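Local coordinates for protein putative sugar ABC transporter (Yersinia enterocolitica subsp. enterocolitica 8081, PDB 5ULB) that probably serves as the periplasmic sugar-binding component of an ABC importer, holding methylthioribose-like ribofuranoses between its two lobes, at residues D11-H16 with K276-E281. Sequence-based numbering, arbitrary orientation.
Sequences DAIAKH and KIAGEE
One water joins Ala12 to Ala278: it accepts from the Ala12 backbone N at 2.9 Å and donates to the Ala278 backbone O, also at 2.9 Å. This is the polar bridge between 11-16 and 276-281, for no direct hydrogen bond crosses. The helix 11-14 thus offers an N-H of its first turn, and the helix 262-278 a carbonyl from its C-terminal end, where main-chain groups commonly lack a helical partner. Beside the water, Ala12 CB sits 3.5 Å from Ile277 O, a methyl resting on a carbonyl oxygen of the last turn. The apolar half of the contact belongs to Ile13. Its CG1 lies beside the backbone N (chi1 -70°) and carries CD1 towards the other helix; CG1 meets Ile277 CG2 at 4.0 Å, while CD1 reaches Ala278 CB at 4.2 Å. The two isoleucine side chains cross at about a right angle, touching through one branch of each. Trp327 of the helix 327-335 packs on both Ile13 and Ala278, and Ile277 also touches Ile20 and Ala102. Just past the contact, Gly279 turns to positive phi (86°) in a Schellman motif, its N bonded to Lys276 O at 3.0 Å, and the chain leaves the helix. Within 11-16, Lys15 NZ folds back to Asp11 OD2 at 2.9 Å, on the syn lone pair of the carboxylate, a salt bridge between residues four apart. Far from the sugar pocket, the contact lays the N-terminal helix against the end of the helix 262-278 at the surface of one lobe. With one bridging water and two aliphatic contacts, it is a small, partly solvated packing interface rather than a buried core.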
loop_
_atom_site.group_PDB
_atom_site.type_symbol
_atom_site.label_atom_id
_atom_site.label_comp_id
_atom_site.label_asym_id
_atom_site.label_seq_id
_atom_site.Cartn_x
_atom_site.Cartn_y
_atom_site.Cartn_z
ATOM N N ASP A 11 -24.907 -4.224 -19.925
ATOM C CA ASP A 11 -25.859 -3.208 -20.188
ATOM C C ASP A 11 -25.726 -1.970 -19.322
ATOM O O ASP A 11 -25.939 -0.875 -19.848
ATOM C CB ASP A 11 -27.247 -3.823 -20.015
ATOM C CG ASP A 11 -28.378 -2.853 -20.256
ATOM O OD1 ASP A 11 -28.508 -2.441 -21.448
ATOM O OD2 ASP A 11 -29.127 -2.580 -19.265
ATOM N N ALA A 12 -25.510 -2.110 -18.012
ATOM C CA ALA A 12 -25.511 -0.945 -17.164
ATOM C C ALA A 12 -24.369 -0.015 -17.569
ATOM O O ALA A 12 -24.485 1.187 -17.386
ATOM C CB ALA A 12 -25.365 -1.317 -15.698
ATOM N N ILE A 13 -23.266 -0.544 -18.138
ATOM C CA ILE A 13 -22.173 0.328 -18.644
ATOM C C ILE A 13 -22.523 0.842 -20.034
ATOM O O ILE A 13 -22.430 2.063 -20.281
ATOM C CB ILE A 13 -20.866 -0.422 -18.555
ATOM C CG1 ILE A 13 -20.494 -0.567 -17.020
ATOM C CG2 ILE A 13 -19.720 0.277 -19.256
ATOM C CD1 ILE A 13 -19.298 -1.431 -16.795
ATOM N N ALA A 14 -23.051 -0.028 -20.910
ATOM C CA ALA A 14 -23.382 0.355 -22.257
ATOM C C ALA A 14 -24.440 1.478 -22.344
ATOM O O ALA A 14 -24.319 2.384 -23.175
ATOM C CB ALA A 14 -23.810 -0.877 -23.042
ATOM N N LYS A 15 -25.403 1.480 -21.429
ATOM C CA LYS A 15 -26.556 2.419 -21.474
ATOM C C LYS A 15 -26.291 3.692 -20.666
ATOM O O LYS A 15 -27.083 4.626 -20.682
ATOM C CB LYS A 15 -27.779 1.694 -20.879
ATOM C CG LYS A 15 -27.907 1.780 -19.326
ATOM C CD LYS A 15 -28.883 0.799 -18.599
ATOM C CE LYS A 15 -30.342 0.853 -19.044
ATOM N NZ LYS A 15 -31.042 -0.437 -18.690
ATOM N N HIS A 16 -25.174 3.773 -19.980
ATOM C CA HIS A 16 -24.893 4.926 -19.126
ATOM C C HIS A 16 -24.815 6.240 -19.882
ATOM O O HIS A 16 -24.239 6.245 -20.960
ATOM C CB HIS A 16 -23.595 4.645 -18.372
ATOM C CG HIS A 16 -23.349 5.580 -17.245
ATOM N ND1 HIS A 16 -22.605 6.723 -17.384
ATOM C CD2 HIS A 16 -23.790 5.584 -15.974
ATOM C CE1 HIS A 16 -22.546 7.374 -16.222
ATOM N NE2 HIS A 16 -23.256 6.694 -15.341
ATOM N N LYS A 276 -19.032 -4.281 -9.920
ATOM C CA LYS A 276 -20.214 -3.894 -9.173
ATOM C C LYS A 276 -21.152 -3.038 -10.024
ATOM O O LYS A 276 -22.371 -3.272 -10.040
ATOM C CB LYS A 276 -19.825 -3.117 -7.929
ATOM C CG LYS A 276 -19.088 -4.013 -6.875
ATOM C CD LYS A 276 -18.393 -3.196 -5.822
ATOM C CE LYS A 276 -17.463 -4.014 -4.899
ATOM N NZ LYS A 276 -18.234 -5.049 -4.169
ATOM N N ILE A 277 -20.592 -2.063 -10.789
ATOM C CA ILE A 277 -21.461 -1.220 -11.635
ATOM C C ILE A 277 -22.154 -2.100 -12.660
ATOM O O ILE A 277 -23.307 -1.888 -12.988
ATOM C CB ILE A 277 -20.596 -0.132 -12.271
ATOM C CG1 ILE A 277 -20.179 0.888 -11.187
ATOM C CG2 ILE A 277 -21.393 0.659 -13.294
ATOM C CD1 ILE A 277 -19.071 1.870 -11.591
ATOM N N ALA A 278 -21.421 -3.094 -13.206
ATOM C CA ALA A 278 -21.983 -3.999 -14.208
ATOM C C ALA A 278 -22.990 -4.982 -13.676
ATOM O O ALA A 278 -23.656 -5.665 -14.475
ATOM C CB ALA A 278 -20.862 -4.751 -14.842
ATOM N N GLY A 279 -23.083 -5.099 -12.367
ATOM C CA GLY A 279 -24.041 -6.071 -11.777
ATOM C C GLY A 279 -23.491 -7.504 -11.634
ATOM O O GLY A 279 -24.292 -8.433 -11.466
ATOM N N GLU A 280 -22.191 -7.666 -11.657
ATOM C CA GLU A 280 -21.503 -8.962 -11.516
ATOM C C GLU A 280 -21.119 -9.213 -10.078
ATOM O O GLU A 280 -20.747 -8.268 -9.360
ATOM C CB GLU A 280 -20.280 -9.021 -12.424
ATOM C CG GLU A 280 -20.574 -9.049 -13.893
ATOM C CD GLU A 280 -19.346 -9.174 -14.778
ATOM O OE1 GLU A 280 -18.145 -9.063 -14.323
ATOM O OE2 GLU A 280 -19.534 -9.520 -15.922
ATOM N N GLU A 281 -21.196 -10.465 -9.640
ATOM C CA GLU A 281 -20.849 -10.815 -8.272
ATOM C C GLU A 281 -19.441 -10.422 -7.925
ATOM O O GLU A 281 -18.534 -10.646 -8.755
ATOM C CB GLU A 281 -21.051 -12.319 -8.073
ATOM C CG GLU A 281 -20.683 -12.839 -6.696
ATOM C CD GLU A 281 -20.823 -14.359 -6.556
ATOM O OE1 GLU A 281 -21.076 -15.044 -7.603
ATOM O OE2 GLU A 281 -20.735 -14.800 -5.409
HETATM O O HOH W 1 -25.409 -4.625 -16.487
#